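Long-range contacts in ATP-dependent RNA helicase HrpB (Escherichia coli, PDB 6EUD), which hydrolyses ATP to ADP and phosphate as a DExH-box NTPase of the DEAH/RHA helicase group and binds single-stranded RNA: residues A[361-369]-A[396-407]; A[433-442]-A[484-495]. All coordinates share one frame; numbering follows the deposited sequence.

Interaction 1: residues A[361-369]-A[396-407]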
loop_
_atom_site.group_PDB
_atom_site.type_symbol
_atom_site.label_atom_id
_atom_site.label_comp_id
_atom_site.label_asym_id
_atom_site.label_seq_id
_atom_site.Cartn_x
_atom_site.Cartn_y
_atom_site.Cartn_z
ATOM N N SER A 361 -5.034 6.707 -3.830
ATOM C CA SER A 361 -5.810 7.941 -3.782
ATOM C C SER A 361 -6.730 8.078 -5.016
ATOM O O SER A 361 -7.880 8.490 -4.880
ATOM C CB SER A 361 -4.895 9.155 -3.652
ATOM O OG SER A 361 -3.928 9.221 -4.686
ATOM N N GLY A 362 -6.239 7.717 -6.207
ATOM C CA GLY A 362 -7.080 7.715 -7.393
ATOM C C GLY A 362 -8.222 6.703 -7.300
ATOM O O GLY A 362 -9.375 7.023 -7.603
ATOM N N LEU A 363 -7.897 5.481 -6.875
ATOM C CA LEU A 363 -8.877 4.420 -6.728
ATOM C C LEU A 363 -9.953 4.791 -5.725
ATOM O O LEU A 363 -11.144 4.558 -5.945
ATOM C CB LEU A 363 -8.183 3.129 -6.307
ATOM C CG LEU A 363 -9.103 1.975 -5.914
ATOM C CD1 LEU A 363 -10.017 1.618 -7.068
ATOM C CD2 LEU A 363 -8.237 0.787 -5.552
ATOM N N LEU A 364 -9.528 5.374 -4.615
ATOM C CA LEU A 364 -10.460 5.765 -3.567
ATOM C C LEU A 364 -11.390 6.856 -4.094
ATOM O O LEU A 364 -12.589 6.861 -3.821
ATOM C CB LEU A 364 -9.692 6.236 -2.325
ATOM C CG LEU A 364 -10.447 6.545 -1.031
ATOM C CD1 LEU A 364 -11.266 5.331 -0.624
ATOM C CD2 LEU A 364 -9.472 6.945 0.083
ATOM N N MET A 365 -10.818 7.773 -4.863
ATOM C CA MET A 365 -11.583 8.828 -5.496
ATOM C C MET A 365 -12.609 8.219 -6.455
ATOM O O MET A 365 -13.742 8.651 -6.475
ATOM C CB MET A 365 -10.635 9.795 -6.215
ATOM C CG MET A 365 -11.281 10.970 -6.912
ATOM S SD MET A 365 -11.922 12.180 -5.770
ATOM C CE MET A 365 -10.428 12.698 -4.985
ATOM N N GLU A 366 -12.226 7.188 -7.211
ATOM C CA GLU A 366 -13.165 6.497 -8.107
ATOM C C GLU A 366 -14.307 5.795 -7.381
ATOM O O GLU A 366 -15.475 5.921 -7.778
ATOM C CB GLU A 366 -12.445 5.460 -8.970
ATOM C CG GLU A 366 -11.400 6.021 -9.912
ATOM C CD GLU A 366 -11.979 6.820 -11.078
ATOM O OE1 GLU A 366 -13.204 7.093 -11.118
ATOM O OE2 GLU A 366 -11.183 7.172 -11.968
ATOM N N LEU A 367 -13.969 5.028 -6.346
ATOM C CA LEU A 367 -14.972 4.308 -5.558
ATOM C C LEU A 367 -15.961 5.267 -4.883
ATOM O O LEU A 367 -17.157 4.993 -4.858
ATOM C CB LEU A 367 -14.291 3.425 -4.505
ATOM C CG LEU A 367 -13.361 2.335 -5.055
ATOM C CD1 LEU A 367 -12.727 1.540 -3.927
ATOM C CD2 LEU A 367 -14.114 1.417 -6.018
ATOM N N LEU A 368 -15.469 6.390 -4.348
ATOM C CA LEU A 368 -16.348 7.391 -3.727
ATOM C C LEU A 368 -17.329 7.981 -4.740
ATOM O O LEU A 368 -18.538 8.033 -4.486
ATOM C CB LEU A 368 -15.527 8.509 -3.074
ATOM C CG LEU A 368 -14.769 8.142 -1.792
ATOM C CD1 LEU A 368 -13.736 9.206 -1.482
ATOM C CD2 LEU A 368 -15.722 7.957 -0.616
ATOM N N GLN A 369 -16.804 8.410 -5.887
ATOM C CA GLN A 369 -17.622 8.885 -7.008
ATOM C C GLN A 369 -18.576 7.782 -7.492
ATOM O O GLN A 369 -19.687 8.055 -7.922
ATOM C CB GLN A 369 -16.728 9.354 -8.166
ATOM C CG GLN A 369 -17.471 9.953 -9.357
ATOM C CD GLN A 369 -16.571 10.132 -10.570
ATOM O OE1 GLN A 369 -15.467 9.586 -10.627
ATOM N NE2 GLN A 369 -17.036 10.901 -11.544
ATOM N N LEU A 396 -6.483 12.477 0.715
ATOM C CA LEU A 396 -7.700 13.107 0.216
ATOM C C LEU A 396 -8.183 14.162 1.208
ATOM O O LEU A 396 -8.702 15.218 0.806
ATOM C CB LEU A 396 -8.791 12.056 -0.056
ATOM C CG LEU A 396 -8.526 11.115 -1.245
ATOM C CD1 LEU A 396 -9.732 10.260 -1.567
ATOM C CD2 LEU A 396 -8.128 11.894 -2.492
ATOM N N GLN A 397 -7.991 13.887 2.499
ATOM C CA GLN A 397 -8.276 14.880 3.536
ATOM C C GLN A 397 -7.408 16.123 3.352
ATOM O O GLN A 397 -7.921 17.239 3.331
ATOM C CB GLN A 397 -8.071 14.275 4.924
ATOM C CG GLN A 397 -9.274 13.491 5.406
ATOM C CD GLN A 397 -8.940 12.436 6.449
ATOM O OE1 GLN A 397 -7.784 12.265 6.841
ATOM N NE2 GLN A 397 -9.959 11.696 6.878
ATOM N N MET A 398 -6.100 15.924 3.200
ATOM C CA MET A 398 -5.176 17.027 2.960
ATOM C C MET A 398 -5.635 17.889 1.773
ATOM O O MET A 398 -5.513 19.114 1.801
ATOM C CB MET A 398 -3.747 16.503 2.712
ATOM C CG MET A 398 -2.661 17.604 2.696
ATOM S SD MET A 398 -1.061 17.138 1.993
ATOM C CE MET A 398 -1.330 17.440 0.252
ATOM N N LEU A 399 -6.162 17.239 0.739
ATOM C CA LEU A 399 -6.558 17.919 -0.492
ATOM C C LEU A 399 -7.935 18.566 -0.398
ATOM O O LEU A 399 -8.369 19.246 -1.323
ATOM C CB LEU A 399 -6.520 16.927 -1.666
ATOM C CG LEU A 399 -5.125 16.340 -1.971
ATOM C CD1 LEU A 399 -5.219 15.260 -3.031
ATOM C CD2 LEU A 399 -4.107 17.450 -2.370
ATOM N N GLY A 400 -8.622 18.340 0.720
ATOM C CA GLY A 400 -9.969 18.858 0.924
ATOM C C GLY A 400 -11.082 18.176 0.134
ATOM O O GLY A 400 -12.151 18.751 -0.070
ATOM N N ALA A 401 -10.839 16.944 -0.297
ATOM C CA ALA A 401 -11.781 16.212 -1.135
ATOM C C ALA A 401 -12.878 15.501 -0.322
ATOM O O ALA A 401 -13.904 15.075 -0.876
ATOM C CB ALA A 401 -11.019 15.194 -2.000
ATOM N N LEU A 402 -12.663 15.365 0.984
ATOM C CA LEU A 402 -13.553 14.550 1.798
ATOM C C LEU A 402 -14.405 15.384 2.726
ATOM O O LEU A 402 -13.931 16.352 3.308
ATOM C CB LEU A 402 -12.759 13.546 2.629
ATOM C CG LEU A 402 -12.004 12.414 1.938
ATOM C CD1 LEU A 402 -11.368 11.544 3.007
ATOM C CD2 LEU A 402 -12.927 11.601 1.054
ATOM N N GLU A 403 -15.664 14.994 2.858
ATOM C CA GLU A 403 -16.559 15.553 3.862
ATOM C C GLU A 403 -17.090 14.382 4.685
ATOM O O GLU A 403 -18.030 13.685 4.279
ATOM C CB GLU A 403 -17.693 16.341 3.204
ATOM C CG GLU A 403 -18.682 16.980 4.153
ATOM C CD GLU A 403 -19.865 17.609 3.423
ATOM O OE1 GLU A 403 -20.821 18.044 4.101
ATOM O OE2 GLU A 403 -19.847 17.667 2.174
ATOM N N GLY A 404 -16.456 14.136 5.826
ATOM C CA GLY A 404 -16.777 12.962 6.610
ATOM C C GLY A 404 -16.269 11.710 5.921
ATOM O O GLY A 404 -15.060 11.486 5.849
ATOM N N GLU A 405 -17.187 10.897 5.405
ATOM C CA GLU A 405 -16.822 9.665 4.711
ATOM C C GLU A 405 -17.187 9.754 3.233
ATOM O O GLU A 405 -17.018 8.800 2.475
ATOM C CB GLU A 405 -17.513 8.460 5.352
ATOM C CG GLU A 405 -17.119 8.198 6.803
ATOM C CD GLU A 405 -15.696 7.694 6.947
ATOM O OE1 GLU A 405 -15.501 6.463 6.908
ATOM O OE2 GLU A 405 -14.772 8.523 7.106
ATOM N N ARG A 406 -17.702 10.909 2.833
ATOM C CA ARG A 406 -18.097 11.126 1.458
ATOM C C ARG A 406 -17.218 12.188 0.813
ATOM O O ARG A 406 -16.350 12.784 1.463
ATOM C CB ARG A 406 -19.569 11.540 1.378
ATOM C CG ARG A 406 -20.541 10.470 1.855
ATOM C CD ARG A 406 -21.940 11.032 2.130
ATOM N NE ARG A 406 -22.676 11.411 0.922
ATOM C CZ ARG A 406 -22.718 12.645 0.421
ATOM N NH1 ARG A 406 -22.043 13.631 1.000
ATOM N NH2 ARG A 406 -23.423 12.888 -0.676
ATOM N N LEU A 407 -17.450 12.418 -0.472
ATOM C CA LEU A 407 -16.758 13.467 -1.194
ATOM C C LEU A 407 -17.304 14.811 -0.782
ATOM O O LEU A 407 -18.517 14.982 -0.661
ATOM C CB LEU A 407 -16.909 13.284 -2.706
ATOM C CG LEU A 407 -16.023 12.271 -3.432
ATOM C CD1 LEU A 407 -16.377 12.276 -4.913
ATOM C CD2 LEU A 407 -14.539 12.572 -3.208
#
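Helix 361-369 lies against the last turn of helix 386-398 and the small beta hairpin that follows it, with the backbones nearest at Ser361 and Leu396 (CA to CA 6.8 Å) and at Leu368 and Leu407 (CA to CA 6.6 Å). Between these points the second segment leaves its helix through a Schellman motif at Gly400, then reverses in a type II' turn from Glu403 to Arg406, which brings Leu407 back to the helix. Leu396 is a knob in a hole formed by Ser361, Leu364, Met365 and Leu368; its CD1 meets Leu364 CD2 at 3.7 Å. Met365, bent at chi2 (71°) and chi3 (63°), curls its methyl group round to Leu396, CE to CD2 3.5 Å, while its SD rests on Leu407 CD2 at 3.7 Å. The side chains of Leu368 and Leu402 cross at about a right angle, with Leu368 CD1 3.6 Å from Leu402 CD2, and Leu368 CB packs on Leu407 CG. Glu405 forms a salt bridge with Lys393. The second segment's helix and hairpin probably belong to the winged-helix domain that follows the second RecA-like domain in DEAH/RHA helicases. With no polar bond between the segments, helix 361-370, within the C-terminal helicase region, is held by interlocking apolar side chains.

Interaction 2: residues A[433-442]-A[484-495]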
loop_
_atom_site.group_PDB
_atom_site.type_symbol
_atom_site.label_atom_id
_atom_site.label_comp_id
_atom_site.label_asym_id
_atom_site.label_seq_id
_atom_site.Cartn_x
_atom_site.Cartn_y
_atom_site.Cartn_z
ATOM N N ASP A 433 -9.938 32.062 -13.950
ATOM C CA ASP A 433 -9.572 31.388 -15.174
ATOM C C ASP A 433 -8.078 31.490 -15.486
ATOM O O ASP A 433 -7.540 30.651 -16.193
ATOM C CB ASP A 433 -10.421 31.925 -16.325
ATOM C CG ASP A 433 -11.918 31.691 -16.100
ATOM O OD1 ASP A 433 -12.267 30.925 -15.164
ATOM O OD2 ASP A 433 -12.746 32.259 -16.855
ATOM N N ASP A 434 -7.396 32.480 -14.921
ATOM C CA ASP A 434 -5.951 32.601 -15.110
ATOM C C ASP A 434 -5.222 31.588 -14.229
ATOM O O ASP A 434 -4.279 30.928 -14.664
ATOM C CB ASP A 434 -5.487 34.039 -14.816
ATOM C CG ASP A 434 -5.910 35.036 -15.922
ATOM O OD1 ASP A 434 -6.362 34.605 -17.006
ATOM O OD2 ASP A 434 -5.779 36.261 -15.720
ATOM N N GLU A 435 -5.678 31.455 -12.988
ATOM C CA GLU A 435 -5.189 30.397 -12.109
ATOM C C GLU A 435 -5.532 29.045 -12.704
ATOM O O GLU A 435 -4.749 28.102 -12.603
ATOM C CB GLU A 435 -5.778 30.518 -10.699
ATOM C CG GLU A 435 -5.156 31.643 -9.875
ATOM C CD GLU A 435 -5.627 31.683 -8.426
ATOM O OE1 GLU A 435 -6.431 30.817 -8.012
ATOM O OE2 GLU A 435 -5.196 32.608 -7.700
ATOM N N ALA A 436 -6.697 28.950 -13.338
ATOM C CA ALA A 436 -7.087 27.693 -13.969
ATOM C C ALA A 436 -6.087 27.287 -15.062
ATOM O O ALA A 436 -5.564 26.160 -15.030
ATOM C CB ALA A 436 -8.486 27.787 -14.532
ATOM N N ALA A 437 -5.828 28.191 -16.015
ATOM C CA ALA A 437 -4.907 27.909 -17.117
ATOM C C ALA A 437 -3.502 27.576 -16.585
ATOM O O ALA A 437 -2.806 26.715 -17.124
ATOM C CB ALA A 437 -4.843 29.087 -18.078
ATOM N N THR A 438 -3.095 28.256 -15.519
ATOM C CA THR A 438 -1.814 27.965 -14.890
ATOM C C THR A 438 -1.798 26.534 -14.329
ATOM O O THR A 438 -0.866 25.764 -14.587
ATOM C CB THR A 438 -1.498 28.977 -13.766
ATOM O OG1 THR A 438 -1.561 30.315 -14.291
ATOM C CG2 THR A 438 -0.116 28.715 -13.192
ATOM N N ALA A 439 -2.834 26.189 -13.571
ATOM C CA ALA A 439 -2.966 24.847 -13.015
ATOM C C ALA A 439 -2.961 23.760 -14.101
ATOM O O ALA A 439 -2.373 22.700 -13.912
ATOM C CB ALA A 439 -4.253 24.741 -12.155
ATOM N N ALA A 440 -3.594 24.026 -15.240
ATOM C CA ALA A 440 -3.760 23.014 -16.287
ATOM C C ALA A 440 -2.428 22.678 -16.937
ATOM O O ALA A 440 -2.141 21.511 -17.254
ATOM C CB ALA A 440 -4.760 23.492 -17.345
ATOM N N LYS A 441 -1.625 23.710 -17.153
ATOM C CA LYS A 441 -0.303 23.531 -17.718
ATOM C C LYS A 441 0.606 22.782 -16.740
ATOM O O LYS A 441 1.293 21.824 -17.123
ATOM C CB LYS A 441 0.318 24.880 -18.085
ATOM C CG LYS A 441 1.748 24.741 -18.575
ATOM C CD LYS A 441 2.017 25.581 -19.798
ATOM C CE LYS A 441 3.288 25.095 -20.454
ATOM N NZ LYS A 441 3.629 25.915 -21.641
ATOM N N ILE A 442 0.603 23.210 -15.481
ATOM C CA ILE A 442 1.382 22.508 -14.457
ATOM C C ILE A 442 1.016 21.031 -14.437
ATOM O O ILE A 442 1.886 20.159 -14.359
ATOM C CB ILE A 442 1.161 23.097 -13.057
ATOM C CG1 ILE A 442 1.791 24.493 -12.964
ATOM C CG2 ILE A 442 1.749 22.173 -11.988
ATOM C CD1 ILE A 442 3.328 24.492 -13.023
ATOM N N GLY A 484 -8.564 31.801 -20.034
ATOM C CA GLY A 484 -7.640 32.386 -19.076
ATOM C C GLY A 484 -6.215 32.445 -19.610
ATOM O O GLY A 484 -5.879 31.738 -20.556
ATOM N N GLU A 485 -5.376 33.290 -19.007
ATOM C CA GLU A 485 -3.965 33.396 -19.397
ATOM C C GLU A 485 -3.064 32.857 -18.288
ATOM O O GLU A 485 -3.110 33.350 -17.160
ATOM C CB GLU A 485 -3.600 34.844 -19.702
ATOM C CG GLU A 485 -4.491 35.487 -20.738
ATOM C CD GLU A 485 -3.794 35.661 -22.059
ATOM O OE1 GLU A 485 -2.735 35.026 -22.234
ATOM O OE2 GLU A 485 -4.303 36.427 -22.910
ATOM N N ALA A 486 -2.257 31.841 -18.587
ATOM C CA ALA A 486 -1.418 31.259 -17.532
ATOM C C ALA A 486 -0.313 32.253 -17.118
ATOM O O ALA A 486 0.153 33.060 -17.936
ATOM C CB ALA A 486 -0.820 29.936 -17.984
ATOM N N ASP A 487 0.066 32.224 -15.841
ATOM C CA ASP A 487 1.120 33.099 -15.334
ATOM C C ASP A 487 1.910 32.416 -14.219
ATOM O O ASP A 487 1.331 31.950 -13.230
ATOM C CB ASP A 487 0.553 34.429 -14.820
ATOM C CG ASP A 487 1.658 35.483 -14.577
ATOM O OD1 ASP A 487 2.408 35.357 -13.577
ATOM O OD2 ASP A 487 1.778 36.436 -15.387
ATOM N N SER A 488 3.237 32.407 -14.365
ATOM C CA SER A 488 4.123 31.669 -13.462
ATOM C C SER A 488 4.037 32.180 -12.027
ATOM O O SER A 488 4.283 31.441 -11.081
ATOM C CB SER A 488 5.573 31.740 -13.944
ATOM O OG SER A 488 6.005 33.083 -13.954
ATOM N N SER A 489 3.671 33.439 -11.855
ATOM C CA SER A 489 3.525 33.963 -10.507
ATOM C C SER A 489 2.334 33.345 -9.792
ATOM O O SER A 489 2.135 33.591 -8.615
ATOM C CB SER A 489 3.376 35.489 -10.522
ATOM O OG SER A 489 2.085 35.902 -10.964
ATOM N N LEU A 490 1.525 32.562 -10.494
ATOM C CA LEU A 490 0.349 31.967 -9.858
ATOM C C LEU A 490 0.574 30.502 -9.491
ATOM O O LEU A 490 -0.326 29.853 -8.957
ATOM C CB LEU A 490 -0.866 32.077 -10.767
ATOM C CG LEU A 490 -1.317 33.493 -11.126
ATOM C CD1 LEU A 490 -2.422 33.433 -12.180
ATOM C CD2 LEU A 490 -1.782 34.238 -9.864
ATOM N N ILE A 491 1.771 29.996 -9.781
ATOM C CA ILE A 491 2.072 28.579 -9.643
ATOM C C ILE A 491 2.193 28.154 -8.187
ATOM O O ILE A 491 1.552 27.183 -7.769
ATOM C CB ILE A 491 3.375 28.212 -10.359
ATOM C CG1 ILE A 491 3.298 28.555 -11.847
ATOM C CG2 ILE A 491 3.688 26.747 -10.156
ATOM C CD1 ILE A 491 4.572 28.282 -12.597
ATOM N N ALA A 492 3.007 28.887 -7.422
ATOM C CA ALA A 492 3.346 28.490 -6.047
ATOM C C ALA A 492 2.122 28.241 -5.149
ATOM O O ALA A 492 2.061 27.213 -4.509
ATOM C CB ALA A 492 4.276 29.518 -5.393
ATOM N N PRO A 493 1.151 29.165 -5.092
ATOM C CA PRO A 493 0.024 28.821 -4.210
ATOM C C PRO A 493 -0.823 27.626 -4.697
ATOM O O PRO A 493 -1.319 26.867 -3.865
ATOM C CB PRO A 493 -0.799 30.107 -4.175
ATOM C CG PRO A 493 -0.410 30.842 -5.425
ATOM C CD PRO A 493 1.015 30.509 -5.683
ATOM N N LEU A 494 -0.956 27.439 -6.006
ATOM C CA LEU A 494 -1.615 26.240 -6.548
ATOM C C LEU A 494 -0.899 24.944 -6.150
ATOM O O LEU A 494 -1.526 23.961 -5.741
ATOM C CB LEU A 494 -1.691 26.337 -8.070
ATOM C CG LEU A 494 -2.623 27.432 -8.595
ATOM C CD1 LEU A 494 -2.326 27.673 -10.051
ATOM C CD2 LEU A 494 -4.071 27.025 -8.410
ATOM N N LEU A 495 0.419 24.946 -6.277
ATOM C CA LEU A 495 1.221 23.817 -5.858
ATOM C C LEU A 495 1.146 23.574 -4.357
ATOM O O LEU A 495 1.012 22.434 -3.909
ATOM C CB LEU A 495 2.679 24.026 -6.240
ATOM C CG LEU A 495 3.198 23.596 -7.600
ATOM C CD1 LEU A 495 4.729 23.572 -7.535
ATOM C CD2 LEU A 495 2.638 22.244 -8.028
HETATM O O HOH W 1 -8.802 29.402 -18.535
#
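Asp434 CG lies beside the backbone N (chi1 -73°), which lets OD1 reach Glu485 N from the first turn of helix 433-447, across to the extended loop 484-487. Thr438, one turn later, has OG1 anti to its carbonyl carbon (chi1 -55°), and the same rotation leaves CG2 pointing into the apolar side of the contact. Glu485 N donates to Asp434 OD1 at 2.6 Å along a nearly straight path, arriving from above the carboxylate plane. Asp487 N gives a second bond to Thr438 OG1 at 2.9 Å. That hydroxyl donates in turn to Asp434 O, which also accepts from Thr438 N on the opposite face of its carbonyl plane. Gly484 lies close over the helix start, its CA 3.4 Å from Asp433 O, and a water joins that same oxygen to Gly484 N.

Beyond the loop, Asp487 OD1 forms an Asx turn with Ser489 N and also accepts from Ser489 OG, at the entry to the 3-10 turn 488-490. Helix 491-495 then crosses helix 433-442 at -71°, with 9.9 Å between the axes. Leu494 CD1 reaches Glu435 O at 3.5 Å and packs on Ala439. Thr438 CG2 lies 3.7 Å from Ile491 CG1, and Ile442 CD1 is equally close to Ile491 CG2. Phe461 of helix 457-462 touches Thr438, Ile442 and Ile491, and Met426 of helix 421-429 lies against Ile442 and Leu494.

The contact is thus polar at one end and apolar at the other. Thr438 serves both: its hydroxyl, as donor to its own helix and acceptor from the loop, has its orientation fixed, while its methyl joins the apolar cluster between helices 433-447, 457-462 and 491-498.

Interactions 1 and 2 follow one another along the chain: interaction 1 joins the C-terminal helicase region to the mainly helical region before strand 503-506, and interaction 2 lies within that region. Their centres are 24 Å apart and their nearest atoms about 7 Å, so they do not touch. Helix 421-429 bridges the gap: Pro421 packs on Ser361 and Leu396 of interaction 1, whereas Met426 and Leu427 reach residues of interaction 2. The first contact relies on apolar packing; the second, whose centre is about 32 Å from the centre of the chain, ties its two parts with added polar bonds. Both lie away from the predicted ATP site and the DEFH box.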